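Local coordinates for protein kinase A regulatory subunit, putative (Trypanosoma cruzi, PDB 6HYQ) that binds guanosine in each of its two cyclic-nucleotide-binding domains and probably controls the activity of a protein kinase A catalytic subunit, at residues Glu113-Thr118 and Asp139-Leu144; Ala58-Arg63 and Val135-Thr140; Arg243-Val248 and Gly294-Ser299; Leu236-Asn241 and Leu259-Phe264. One frame throughout, in Å; residues are numbered along the deposited sequence. Where two conformers were deposited one is given.

Interaction 1 of 4, residues Glu113-Thr118 and Asp139-Leu144; sequences ELMYDT and DTYRNL. With GMP (guanosine), chain E.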
# COMPACT_ATOMS: atom_id res chain seq x y z
N GLU A 113 -15.16 -8.81 6.67
CA GLU A 113 -16.36 -9.61 6.65
C GLU A 113 -16.59 -10.19 5.28
O GLU A 113 -17.04 -11.34 5.15
CB GLU A 113 -17.56 -8.72 7.01
CG GLU A 113 -17.58 -8.24 8.50
CD GLU A 113 -16.46 -7.21 8.90
OE1 GLU A 113 -15.89 -6.47 8.04
OE2 GLU A 113 -16.18 -7.16 10.12
N LEU A 114 -16.28 -9.40 4.24
CA LEU A 114 -16.41 -9.87 2.87
C LEU A 114 -15.37 -10.92 2.47
O LEU A 114 -15.61 -11.71 1.56
CB LEU A 114 -16.32 -8.70 1.89
CG LEU A 114 -17.41 -7.64 2.09
CD1 LEU A 114 -17.33 -6.63 1.03
CD2 LEU A 114 -18.84 -8.27 2.14
N MET A 115 -14.17 -10.87 3.02
CA MET A 115 -13.13 -11.80 2.61
C MET A 115 -13.22 -13.09 3.42
O MET A 115 -12.89 -14.17 2.89
CB MET A 115 -11.72 -11.18 2.81
CG MET A 115 -11.36 -9.94 1.96
SD MET A 115 -9.85 -9.09 2.44
CE MET A 115 -8.72 -10.15 1.60
N TYR A 116 -13.63 -12.99 4.68
CA TYR A 116 -13.63 -14.16 5.54
C TYR A 116 -15.06 -14.63 5.91
O TYR A 116 -15.21 -15.58 6.69
CB TYR A 116 -12.72 -13.88 6.75
CG TYR A 116 -11.29 -13.57 6.33
CD1 TYR A 116 -10.36 -14.58 6.06
CD2 TYR A 116 -10.86 -12.26 6.26
CE1 TYR A 116 -8.99 -14.25 5.68
CE2 TYR A 116 -9.50 -11.89 5.83
CZ TYR A 116 -8.61 -12.88 5.54
OH TYR A 116 -7.32 -12.49 5.20
N ASP A 117 -16.09 -14.08 5.22
CA ASP A 117 -17.50 -14.36 5.47
C ASP A 117 -17.73 -14.65 6.94
O ASP A 117 -17.79 -15.81 7.36
CB ASP A 117 -18.01 -15.51 4.58
CG ASP A 117 -18.59 -15.02 3.24
OD1 ASP A 117 -19.16 -13.91 3.18
OD2 ASP A 117 -18.48 -15.75 2.24
N THR A 118 -17.86 -13.58 7.72
CA THR A 118 -18.14 -13.64 9.14
C THR A 118 -18.95 -12.41 9.47
O THR A 118 -19.00 -11.47 8.67
CB THR A 118 -16.84 -13.70 9.96
OG1 THR A 118 -17.14 -13.64 11.36
CG2 THR A 118 -15.99 -12.55 9.66
N ASP A 139 -21.90 -8.64 -3.89
CA ASP A 139 -21.83 -9.40 -5.14
C ASP A 139 -20.72 -8.89 -6.06
O ASP A 139 -19.95 -9.69 -6.60
CB ASP A 139 -23.17 -9.39 -5.89
CG ASP A 139 -24.22 -10.33 -5.28
OD1 ASP A 139 -23.88 -11.47 -4.91
OD2 ASP A 139 -25.40 -9.93 -5.20
N THR A 140 -20.58 -7.54 -6.21
CA THR A 140 -19.59 -6.96 -7.14
C THR A 140 -18.16 -7.14 -6.62
O THR A 140 -17.22 -7.26 -7.39
CB THR A 140 -19.90 -5.48 -7.32
OG1 THR A 140 -21.27 -5.32 -7.71
CG2 THR A 140 -19.01 -4.91 -8.36
N TYR A 141 -17.98 -7.08 -5.31
CA TYR A 141 -16.65 -7.28 -4.74
C TYR A 141 -16.17 -8.72 -4.94
O TYR A 141 -15.10 -8.94 -5.50
CB TYR A 141 -16.64 -6.90 -3.25
CG TYR A 141 -15.32 -7.19 -2.56
CD1 TYR A 141 -14.21 -6.37 -2.76
CD2 TYR A 141 -15.18 -8.29 -1.73
CE1 TYR A 141 -13.01 -6.64 -2.14
CE2 TYR A 141 -13.99 -8.57 -1.11
CZ TYR A 141 -12.91 -7.75 -1.31
OH TYR A 141 -11.73 -8.06 -0.67
N ARG A 142 -16.98 -9.71 -4.54
CA ARG A 142 -16.54 -11.11 -4.59
C ARG A 142 -16.35 -11.60 -6.01
O ARG A 142 -15.54 -12.51 -6.24
CB ARG A 142 -17.51 -12.03 -3.84
CG ARG A 142 -17.44 -11.88 -2.31
CD ARG A 142 -18.24 -12.88 -1.49
NE ARG A 142 -17.72 -14.23 -1.48
CZ ARG A 142 -18.07 -15.18 -2.35
NH1 ARG A 142 -18.95 -14.93 -3.33
NH2 ARG A 142 -17.54 -16.39 -2.25
N ASN A 143 -17.03 -10.99 -6.97
CA ASN A 143 -16.99 -11.41 -8.37
C ASN A 143 -16.02 -10.63 -9.22
O ASN A 143 -15.62 -11.15 -10.26
CB ASN A 143 -18.37 -11.29 -9.04
CG ASN A 143 -19.16 -12.57 -8.98
OD1 ASN A 143 -18.73 -13.60 -9.49
ND2 ASN A 143 -20.33 -12.52 -8.38
N LEU A 144 -15.66 -9.41 -8.85
CA LEU A 144 -14.84 -8.55 -9.68
C LEU A 144 -13.62 -7.98 -8.97
O LEU A 144 -12.80 -7.34 -9.63
CB LEU A 144 -15.69 -7.39 -10.23
CG LEU A 144 -15.15 -6.53 -11.37
CD1 LEU A 144 -14.95 -7.33 -12.63
CD2 LEU A 144 -16.08 -5.38 -11.63
O5' GMP E . -15.02 -5.19 11.57
C5' GMP E . -15.47 -4.13 10.73
C4' GMP E . -14.34 -3.44 9.99
O4' GMP E . -13.42 -2.85 10.95
C3' GMP E . -13.45 -4.31 9.08
O3' GMP E . -14.01 -4.51 7.81
C2' GMP E . -12.13 -3.54 9.04
O2' GMP E . -12.13 -2.52 8.01
C1' GMP E . -12.09 -2.92 10.44
N9 GMP E . -11.36 -3.77 11.37
C8 GMP E . -11.89 -4.86 11.98
N7 GMP E . -10.96 -5.37 12.79
C5 GMP E . -9.89 -4.58 12.65
C6 GMP E . -8.52 -4.60 13.28
O6 GMP E . -8.23 -5.48 14.06
N1 GMP E . -7.60 -3.57 12.92
C2 GMP E . -7.89 -2.54 11.97
N2 GMP E . -6.82 -1.59 11.70
N3 GMP E . -9.18 -2.49 11.40
C4 GMP E . -10.15 -3.57 11.76
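Leu114 and Tyr141 form the tight centre of this contact between helix 111-116 and helix 138-144. CG of Tyr141 stands anti to its backbone N (chi1 175°), which sends the ring out from its helix toward Leu114. Leu114 CB settles 3.8 Å from Tyr141 CE2, while the branch ending in CD1 follows the same flank of the ring, with Leu114 CD1 3.9 Å from Tyr141 CD2. Farther out, Met115 comes to the hydroxyl end at the ring edge, near the ring plane, Met115 CG lying 3.3 Å from Tyr141 OH in the conformer given. Leu83 of strand 82-86 packs against both Leu114 and Tyr141, so this side is buried. Helix 111-116 corresponds to the short helix of the phosphate-binding cassette of cyclic-nucleotide-binding domains, and here it serves a nucleoside. From it Glu113 points to guanosine, where its carboxylate grips two hydroxyls: O3' gives its proton to Glu113 OE1 and O5' to Glu113 OE2, each at 2.7 Å. Val121 N also bonds to Glu113 OE2, which helps to fix the rotation of the carboxylate. The solvent side is looser. Arg142 bends at chi3 (71°) and passes Leu114 O with its CD 4.2 Å away. Asp117, the first residue beyond the helix to leave helical backbone angles, with positive phi, brings OD2 to 4.1 Å from Arg142 NE in the conformer given. The two flat groups are 25° apart, but the oxygen stands well out of the guanidinium plane and no N-H points at it, so only a loose attraction of opposite charges can be expected.

Interaction 2 of 4, residues Ala58-Arg63 and Val135-Thr140; sequences AGAMQR and VLDRDT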
# COMPACT_ATOMS: atom_id res chain seq x y z
N ALA A 58 -16.07 1.61 -10.11
CA ALA A 58 -16.46 2.97 -9.78
C ALA A 58 -17.91 3.27 -10.16
O ALA A 58 -18.55 4.10 -9.52
CB ALA A 58 -15.53 3.96 -10.45
N GLY A 59 -18.43 2.66 -11.22
CA GLY A 59 -19.83 2.84 -11.52
C GLY A 59 -20.78 2.10 -10.59
O GLY A 59 -21.92 2.53 -10.40
N ALA A 60 -20.31 1.04 -9.95
CA ALA A 60 -21.19 0.31 -9.07
C ALA A 60 -21.18 0.86 -7.66
O ALA A 60 -22.01 0.46 -6.85
CB ALA A 60 -20.81 -1.15 -9.07
N MET A 61 -20.30 1.80 -7.38
CA MET A 61 -20.28 2.46 -6.08
C MET A 61 -21.48 3.39 -5.94
O MET A 61 -22.09 3.78 -6.92
CB MET A 61 -19.00 3.30 -5.92
CG MET A 61 -17.71 2.51 -5.86
SD MET A 61 -17.66 1.55 -4.34
CE MET A 61 -15.92 1.61 -4.00
N GLN A 62 -21.80 3.73 -4.70
CA GLN A 62 -22.88 4.65 -4.38
C GLN A 62 -22.41 5.53 -3.24
O GLN A 62 -21.61 5.10 -2.41
CB GLN A 62 -24.17 3.94 -3.96
CG GLN A 62 -24.56 2.80 -4.85
CD GLN A 62 -25.96 2.26 -4.57
OE1 GLN A 62 -26.95 2.96 -4.71
NE2 GLN A 62 -26.04 0.99 -4.19
N ARG A 63 -22.86 6.77 -3.25
CA ARG A 63 -22.60 7.69 -2.16
C ARG A 63 -23.30 7.27 -0.87
O ARG A 63 -24.41 6.73 -0.86
CB ARG A 63 -23.05 9.11 -2.51
CG ARG A 63 -22.67 10.17 -1.45
CD ARG A 63 -21.89 11.34 -2.07
NE ARG A 63 -22.76 12.28 -2.75
CZ ARG A 63 -22.39 13.07 -3.74
NH1 ARG A 63 -23.26 13.90 -4.27
NH2 ARG A 63 -21.16 13.02 -4.23
N VAL A 135 -19.77 3.11 -1.41
CA VAL A 135 -20.23 1.81 -0.90
C VAL A 135 -20.36 0.87 -2.09
O VAL A 135 -20.94 1.23 -3.13
CB VAL A 135 -21.58 1.90 -0.15
CG1 VAL A 135 -21.83 0.66 0.68
CG2 VAL A 135 -21.66 3.12 0.70
N LEU A 136 -19.82 -0.34 -1.93
CA LEU A 136 -19.85 -1.39 -2.90
C LEU A 136 -20.62 -2.53 -2.30
O LEU A 136 -20.52 -2.79 -1.08
CB LEU A 136 -18.42 -1.81 -3.25
CG LEU A 136 -18.16 -2.76 -4.41
CD1 LEU A 136 -18.64 -2.15 -5.72
CD2 LEU A 136 -16.69 -3.12 -4.45
N ASP A 137 -21.35 -3.26 -3.14
CA ASP A 137 -22.16 -4.39 -2.74
C ASP A 137 -21.32 -5.67 -2.71
O ASP A 137 -20.32 -5.77 -3.43
CB ASP A 137 -23.28 -4.56 -3.75
CG ASP A 137 -22.74 -4.79 -5.16
OD1 ASP A 137 -22.22 -3.89 -5.84
OD2 ASP A 137 -22.81 -5.92 -5.59
N ARG A 138 -21.72 -6.65 -1.86
CA ARG A 138 -20.95 -7.89 -1.76
C ARG A 138 -20.83 -8.60 -3.10
O ARG A 138 -19.77 -9.15 -3.41
CB ARG A 138 -21.56 -8.86 -0.73
CG ARG A 138 -20.78 -10.17 -0.52
CD ARG A 138 -21.14 -10.88 0.78
NE ARG A 138 -22.54 -11.22 0.90
CZ ARG A 138 -23.03 -11.98 1.87
NH1 ARG A 138 -22.21 -12.47 2.79
NH2 ARG A 138 -24.33 -12.25 1.94
N ASP A 139 -21.90 -8.64 -3.89
CA ASP A 139 -21.83 -9.40 -5.14
C ASP A 139 -20.72 -8.89 -6.06
O ASP A 139 -19.95 -9.69 -6.60
CB ASP A 139 -23.17 -9.39 -5.89
CG ASP A 139 -24.22 -10.33 -5.28
OD1 ASP A 139 -23.88 -11.47 -4.91
OD2 ASP A 139 -25.40 -9.93 -5.20
N THR A 140 -20.58 -7.54 -6.21
CA THR A 140 -19.59 -6.96 -7.14
C THR A 140 -18.16 -7.14 -6.62
O THR A 140 -17.22 -7.26 -7.39
CB THR A 140 -19.90 -5.48 -7.32
OG1 THR A 140 -21.27 -5.32 -7.71
CG2 THR A 140 -19.01 -4.91 -8.36
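Gln62 and Val135 pair as an antiparallel hydrogen-bonded couple at the edge of a sheet, Gln62 N giving to Val135 O at 3.1 Å and Val135 N to Gln62 O at 2.9 Å. The second bond is the straighter, 153° at the hydrogen against 135°; both donors lie in the carbonyl plane of their acceptor. Met61 adds a CA-H...O contact to Val135 O, its CA 3.3 Å away, so that oxygen is met by two successive residues, Met61 just before the strand and Gln62 in it. Strand 62-67 is the outermost of its sheet in the beta barrel of the first cyclic-nucleotide-binding domain, and it follows closely on helix 51-60. Just before the strand, Ala60 CB lies 4.1 Å from Leu136 CD1 and 4.2 Å from Thr140 CG2. Leu136 CG is anti to its backbone N (chi1 -171°), which carries CD1 to the alanine. In the conformer given, the bent chain of Met61 brings SD to 3.6 Å from Leu136 CB. Beyond the strand, Asp137 caps helix 138-144: its OD2 accepts from Thr140 N at 2.8 Å, met from above the carboxylate plane. The chemistry divides the work: the backbone amides and carbonyls of Gln62 and Val135 satisfy each other and set the register, the apolar side chains of Ala60, Met61 and Leu136 pack on the buried flank, and the aspartate cap fixes where the strand turns into helix.

Interaction 3 of 4, residues Arg243-Val248 and Gly294-Ser299; sequences RTVADV and GAAQPS. With GMP (guanosine), chain F.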
# COMPACT_ATOMS: atom_id res chain seq x y z
N ARG A 243 14.47 12.11 -7.49
CA ARG A 243 14.72 11.02 -8.39
C ARG A 243 15.79 10.15 -7.78
O ARG A 243 16.33 10.42 -6.70
CB ARG A 243 15.10 11.55 -9.77
CG ARG A 243 13.94 12.14 -10.52
CD ARG A 243 14.47 12.80 -11.83
NE ARG A 243 13.92 12.33 -13.11
CZ ARG A 243 12.67 12.49 -13.54
NH1 ARG A 243 11.72 13.05 -12.80
NH2 ARG A 243 12.35 12.05 -14.74
N THR A 244 15.98 8.99 -8.38
CA THR A 244 16.83 8.01 -7.73
C THR A 244 18.23 8.48 -7.86
O THR A 244 18.62 8.92 -8.91
CB THR A 244 16.68 6.67 -8.39
OG1 THR A 244 16.94 6.91 -9.78
CG2 THR A 244 15.24 6.08 -8.14
N VAL A 245 19.01 8.20 -6.85
CA VAL A 245 20.36 8.66 -6.66
C VAL A 245 21.36 7.51 -6.72
O VAL A 245 22.57 7.73 -6.50
CB VAL A 245 20.41 9.32 -5.28
CG1 VAL A 245 19.42 10.45 -5.19
CG2 VAL A 245 20.08 8.32 -4.27
N ALA A 246 20.89 6.28 -7.02
CA ALA A 246 21.75 5.12 -7.22
C ALA A 246 21.10 4.12 -8.15
O ALA A 246 19.87 4.12 -8.30
CB ALA A 246 22.03 4.39 -5.89
N ASP A 247 21.93 3.33 -8.79
CA ASP A 247 21.50 2.07 -9.41
C ASP A 247 21.40 1.02 -8.33
O ASP A 247 22.22 0.99 -7.40
CB ASP A 247 22.47 1.50 -10.47
CG ASP A 247 22.88 2.49 -11.59
OD1 ASP A 247 22.05 3.14 -12.24
OD2 ASP A 247 24.08 2.53 -11.89
N VAL A 248 20.43 0.10 -8.50
CA VAL A 248 20.38 -1.11 -7.72
C VAL A 248 20.34 -2.22 -8.71
O VAL A 248 19.40 -2.25 -9.56
CB VAL A 248 19.18 -1.20 -6.78
CG1 VAL A 248 19.31 -2.58 -5.87
CG2 VAL A 248 19.05 0.02 -5.88
N GLY A 294 22.89 18.43 -2.25
CA GLY A 294 21.70 18.65 -3.05
C GLY A 294 21.70 18.02 -4.42
O GLY A 294 21.17 18.61 -5.37
N ALA A 295 22.28 16.82 -4.56
CA ALA A 295 22.43 16.17 -5.86
C ALA A 295 21.22 15.35 -6.30
O ALA A 295 21.45 14.25 -6.77
CB ALA A 295 23.68 15.29 -5.85
N ALA A 296 19.97 15.82 -6.22
CA ALA A 296 18.88 15.13 -6.92
C ALA A 296 17.64 16.02 -7.13
O ALA A 296 17.43 16.99 -6.40
CB ALA A 296 18.49 13.86 -6.17
N GLN A 297 16.76 15.64 -8.17
CA GLN A 297 15.54 16.40 -8.50
C GLN A 297 14.26 15.67 -8.11
O GLN A 297 14.22 14.43 -8.12
CB GLN A 297 15.44 16.69 -10.02
CG GLN A 297 13.97 16.55 -10.64
CD GLN A 297 13.81 16.90 -12.16
OE1 GLN A 297 12.80 17.50 -12.58
NE2 GLN A 297 14.78 16.49 -12.97
N PRO A 298 13.19 16.41 -7.81
CA PRO A 298 11.91 15.78 -7.42
C PRO A 298 11.21 15.01 -8.55
O PRO A 298 11.35 15.31 -9.73
CB PRO A 298 11.07 16.97 -6.95
CG PRO A 298 12.06 18.00 -6.56
CD PRO A 298 13.25 17.82 -7.42
N SER A 299 10.36 14.07 -8.13
CA SER A 299 9.59 13.20 -9.03
C SER A 299 8.24 12.90 -8.39
O SER A 299 8.13 11.98 -7.59
CB SER A 299 10.32 11.86 -9.35
OG SER A 299 10.47 11.63 -10.74
O5' GMP F . 18.45 5.65 -4.84
C5' GMP F . 17.99 4.36 -5.25
C4' GMP F . 17.91 3.42 -4.07
O4' GMP F . 19.23 2.96 -3.75
C3' GMP F . 17.37 3.98 -2.77
O3' GMP F . 15.96 4.07 -2.72
C2' GMP F . 17.96 3.01 -1.76
O2' GMP F . 17.14 1.82 -1.74
C1' GMP F . 19.33 2.69 -2.40
N9 GMP F . 20.38 3.55 -1.89
C8 GMP F . 20.59 4.82 -2.34
N7 GMP F . 21.60 5.38 -1.64
C5 GMP F . 21.93 4.48 -0.71
C6 GMP F . 22.96 4.51 0.39
O6 GMP F . 23.66 5.49 0.57
N1 GMP F . 23.11 3.36 1.19
C2 GMP F . 22.31 2.18 1.03
N2 GMP F . 22.46 1.00 1.90
N3 GMP F . 21.34 2.19 0.00
C4 GMP F . 21.19 3.35 -0.88
O HOH W 1 19.76 11.94 -8.27
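Arg243 and Gln297 run side by side, their side chains pointing the same way and their flat ends turned 33° from each other. The touch is along the chains: Arg243 CD lies 3.9 Å from Gln297 NE2 and 4.0 Å from Gln297 CG. Gln297 is extended beyond CG, whereas Arg243 bends at chi3 (122°) and swings its guanidinium across to Ser299, the last residue modelled. There NH1 of Arg243 is 2.8 Å from Ser299 OG, but the angle is too poor for a hydrogen bond, and Pro298 O stands farther off at the guanidinium edge. The backbones also meet: Arg243 N points at Gln297 O, a bond whose modelled length is implausibly short and doubtful. On the inner side Val245 CG1 packs on Ala296 CB at 3.7 Å. Its other branch, CG2, faces guanosine, and Val245 N gives a hydrogen bond to O5' of guanosine at 3.3 Å with 157° at the hydrogen. A water donates to both Thr244 O and Ala295 O, bridging the two segments. Residues 243-248 correspond to the end of the phosphate-binding cassette of the second domain and run on into strand 247-250; residues 294-299 are the tail after helix 285-292, whose end at Gly294 is a Schellman motif. The tail lies on the outer side of the loop that meets the nucleoside. Glu198 makes a long, weak ion pair with Arg243. The chemistry implies a superficial hold: a water bridge, one methyl-to-methyl touch and a backbone bond of doubtful length draw the tail to the loop, while the arginine contributes more by its aliphatic length than by charge pairing with the tail.

Interaction 4 of 4, residues Leu236-Asn241 and Leu259-Phe264; sequences LEFLNN and LNRRHF. With GMP (guanosine), chain F.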
# COMPACT_ATOMS: atom_id res chain seq x y z
N LEU A 236 14.03 5.67 -0.40
CA LEU A 236 14.64 7.01 -0.22
C LEU A 236 13.89 8.10 -0.96
O LEU A 236 13.51 9.11 -0.36
CB LEU A 236 16.10 7.01 -0.70
CG LEU A 236 17.06 6.11 0.11
CD1 LEU A 236 18.47 6.37 -0.29
CD2 LEU A 236 16.91 6.25 1.57
N GLU A 237 13.59 7.84 -2.23
CA GLU A 237 12.96 8.79 -3.13
C GLU A 237 11.54 9.06 -2.76
O GLU A 237 10.98 10.08 -3.21
CB GLU A 237 12.99 8.23 -4.56
CG GLU A 237 14.38 8.13 -5.13
CD GLU A 237 15.31 6.95 -4.60
OE1 GLU A 237 14.78 5.80 -4.42
OE2 GLU A 237 16.55 7.14 -4.47
N PHE A 238 10.89 8.10 -2.09
CA PHE A 238 9.52 8.31 -1.61
C PHE A 238 9.56 9.12 -0.30
O PHE A 238 8.71 9.97 -0.08
CB PHE A 238 8.79 6.96 -1.35
CG PHE A 238 8.74 5.99 -2.52
CD1 PHE A 238 9.14 6.38 -3.82
CD2 PHE A 238 8.39 4.68 -2.32
CE1 PHE A 238 9.14 5.50 -4.85
CE2 PHE A 238 8.35 3.78 -3.37
CZ PHE A 238 8.73 4.18 -4.62
N LEU A 239 10.56 8.91 0.55
CA LEU A 239 10.60 9.69 1.79
C LEU A 239 10.90 11.15 1.47
O LEU A 239 10.25 12.06 2.00
CB LEU A 239 11.65 9.14 2.78
CG LEU A 239 11.50 7.71 3.34
CD1 LEU A 239 12.80 7.09 4.00
CD2 LEU A 239 10.37 7.62 4.30
N ASN A 240 11.79 11.38 0.50
CA ASN A 240 12.46 12.66 0.34
C ASN A 240 12.25 13.26 -1.05
O ASN A 240 13.02 14.15 -1.43
CB ASN A 240 13.97 12.51 0.64
CG ASN A 240 14.30 12.48 2.14
OD1 ASN A 240 13.59 13.07 2.98
ND2 ASN A 240 15.42 11.80 2.50
N ASN A 241 11.29 12.75 -1.82
CA ASN A 241 10.80 13.35 -3.07
C ASN A 241 11.92 13.84 -4.01
O ASN A 241 11.97 15.00 -4.41
CB ASN A 241 9.83 14.50 -2.81
CG ASN A 241 8.50 14.02 -2.23
OD1 ASN A 241 7.82 13.19 -2.82
ND2 ASN A 241 8.14 14.55 -1.07
N LEU A 259 5.99 -3.37 -3.94
CA LEU A 259 4.93 -2.47 -3.51
C LEU A 259 5.04 -1.23 -4.36
O LEU A 259 6.15 -0.68 -4.56
CB LEU A 259 5.03 -2.11 -2.02
CG LEU A 259 4.01 -1.11 -1.49
CD1 LEU A 259 2.63 -1.76 -1.64
CD2 LEU A 259 4.28 -0.68 -0.04
N ASN A 260 3.94 -0.86 -4.95
CA ASN A 260 3.93 0.29 -5.82
C ASN A 260 3.97 1.58 -5.02
O ASN A 260 3.47 1.67 -3.91
CB ASN A 260 2.71 0.27 -6.76
CG ASN A 260 2.73 1.47 -7.78
OD1 ASN A 260 2.23 2.49 -7.50
ND2 ASN A 260 3.27 1.26 -8.93
N ARG A 261 4.56 2.60 -5.66
CA ARG A 261 4.63 3.91 -5.04
C ARG A 261 3.24 4.43 -4.59
O ARG A 261 3.10 5.08 -3.53
CB ARG A 261 5.24 4.89 -6.05
CG ARG A 261 5.53 6.18 -5.41
CD ARG A 261 6.10 7.12 -6.42
NE ARG A 261 6.51 8.33 -5.77
CZ ARG A 261 7.76 8.78 -5.80
NH1 ARG A 261 8.71 8.13 -6.45
NH2 ARG A 261 8.06 9.91 -5.19
N ARG A 262 2.21 4.15 -5.35
CA ARG A 262 0.96 4.69 -4.87
C ARG A 262 0.48 4.02 -3.58
O ARG A 262 -0.42 4.57 -2.93
CB ARG A 262 -0.12 4.57 -5.94
CG ARG A 262 -0.52 3.10 -6.27
CD ARG A 262 -0.82 2.92 -7.75
NE ARG A 262 -0.80 1.51 -8.11
CZ ARG A 262 -1.87 0.72 -8.23
NH1 ARG A 262 -3.09 1.18 -8.04
NH2 ARG A 262 -1.68 -0.55 -8.56
N HIS A 263 1.07 2.91 -3.17
CA HIS A 263 0.58 2.27 -1.99
C HIS A 263 1.47 2.49 -0.77
O HIS A 263 1.19 1.86 0.28
CB HIS A 263 0.41 0.72 -2.21
CG HIS A 263 -0.63 0.40 -3.25
ND1 HIS A 263 -1.87 1.03 -3.23
CD2 HIS A 263 -0.65 -0.41 -4.33
CE1 HIS A 263 -2.60 0.60 -4.25
NE2 HIS A 263 -1.87 -0.25 -4.95
N PHE A 264 2.59 3.19 -0.97
CA PHE A 264 3.67 3.28 0.00
C PHE A 264 3.19 3.83 1.34
O PHE A 264 3.44 3.26 2.41
CB PHE A 264 4.80 4.13 -0.59
CG PHE A 264 5.88 4.47 0.39
CD1 PHE A 264 6.77 3.51 0.86
CD2 PHE A 264 6.03 5.76 0.84
CE1 PHE A 264 7.75 3.85 1.78
CE2 PHE A 264 7.02 6.11 1.71
CZ PHE A 264 7.87 5.17 2.20
O5' GMP F . 18.45 5.65 -4.84
C5' GMP F . 17.99 4.36 -5.25
C4' GMP F . 17.91 3.42 -4.07
O4' GMP F . 19.23 2.96 -3.75
C3' GMP F . 17.37 3.98 -2.77
O3' GMP F . 15.96 4.07 -2.72
C2' GMP F . 17.96 3.01 -1.76
O2' GMP F . 17.14 1.82 -1.74
C1' GMP F . 19.33 2.69 -2.40
N9 GMP F . 20.38 3.55 -1.89
C8 GMP F . 20.59 4.82 -2.34
N7 GMP F . 21.60 5.38 -1.64
C5 GMP F . 21.93 4.48 -0.71
C6 GMP F . 22.96 4.51 0.39
O6 GMP F . 23.66 5.49 0.57
N1 GMP F . 23.11 3.36 1.19
C2 GMP F . 22.31 2.18 1.03
N2 GMP F . 22.46 1.00 1.90
N3 GMP F . 21.34 2.19 0.00
C4 GMP F . 21.19 3.35 -0.88
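Glu237 faces two ways: its carbonyl O lies 3.5 Å from Arg261 NH2, obliquely and without a hydrogen bond, while its side chain leads off to guanosine. There OE1 accepts from O3' at 2.7 Å; the bond from O5' to Glu237 OE2 is modelled too short to be taken at face value. Phe238 carries most of the contact. CG of Arg261 lies over one face of its ring, a CH-pi contact with CG 3.9 Å from the Phe238 ring centroid, as the arginine runs extended from CG to NE. The guanidinium, its plane 60° from the ring's, has Phe238 CD1 over one face and Arg261 NH1 3.1 Å from Phe238 CE1; NH1 also bonds to Gly199 O. Helix 236-239 is the counterpart, in the second domain, of the phosphate-binding-cassette helix, and this face packs on the turn that leaves the last barrel strand, 254-260. Phe238 also presents its edge to the face of Phe264, a T-shaped pair with centroids 5.2 Å apart and planes at 67°, while Phe238 CB rests over that same ring, 3.6 Å from Phe264 CE2. Leu239 follows with CD2 at the ring edge, 4.1 Å from Phe264 CZ. Asn241 OD1 nears the guanidinium edge of Arg261, 4.1 Å from NH2, too far for a bond.

How the interactions relate
The four contacts fall into two pairs, one for each cyclic-nucleotide-binding domain. Interactions 1 and 2 share Asp139 and Thr140 of helix 138-144, with centres 12 Å apart; Leu114 CD2 packs 3.7 Å from Arg138 CD, and Asp117 forms a weak ion pair with Arg138. Interaction 1 reaches the first guanosine through Glu113, whereas the side chain of Val135 in interaction 2 stays about 12 Å from it. Interactions 3 and 4, centres 13 Å apart, hold the second guanosine jointly, Thr244 CA lying 3.4 Å from Glu237 OE2, and Ser299 O lies 3.2 Å from Arg261 NH2. Interactions 1 and 3 lie on opposite sides of the chain's centre, their centres 41 Å apart.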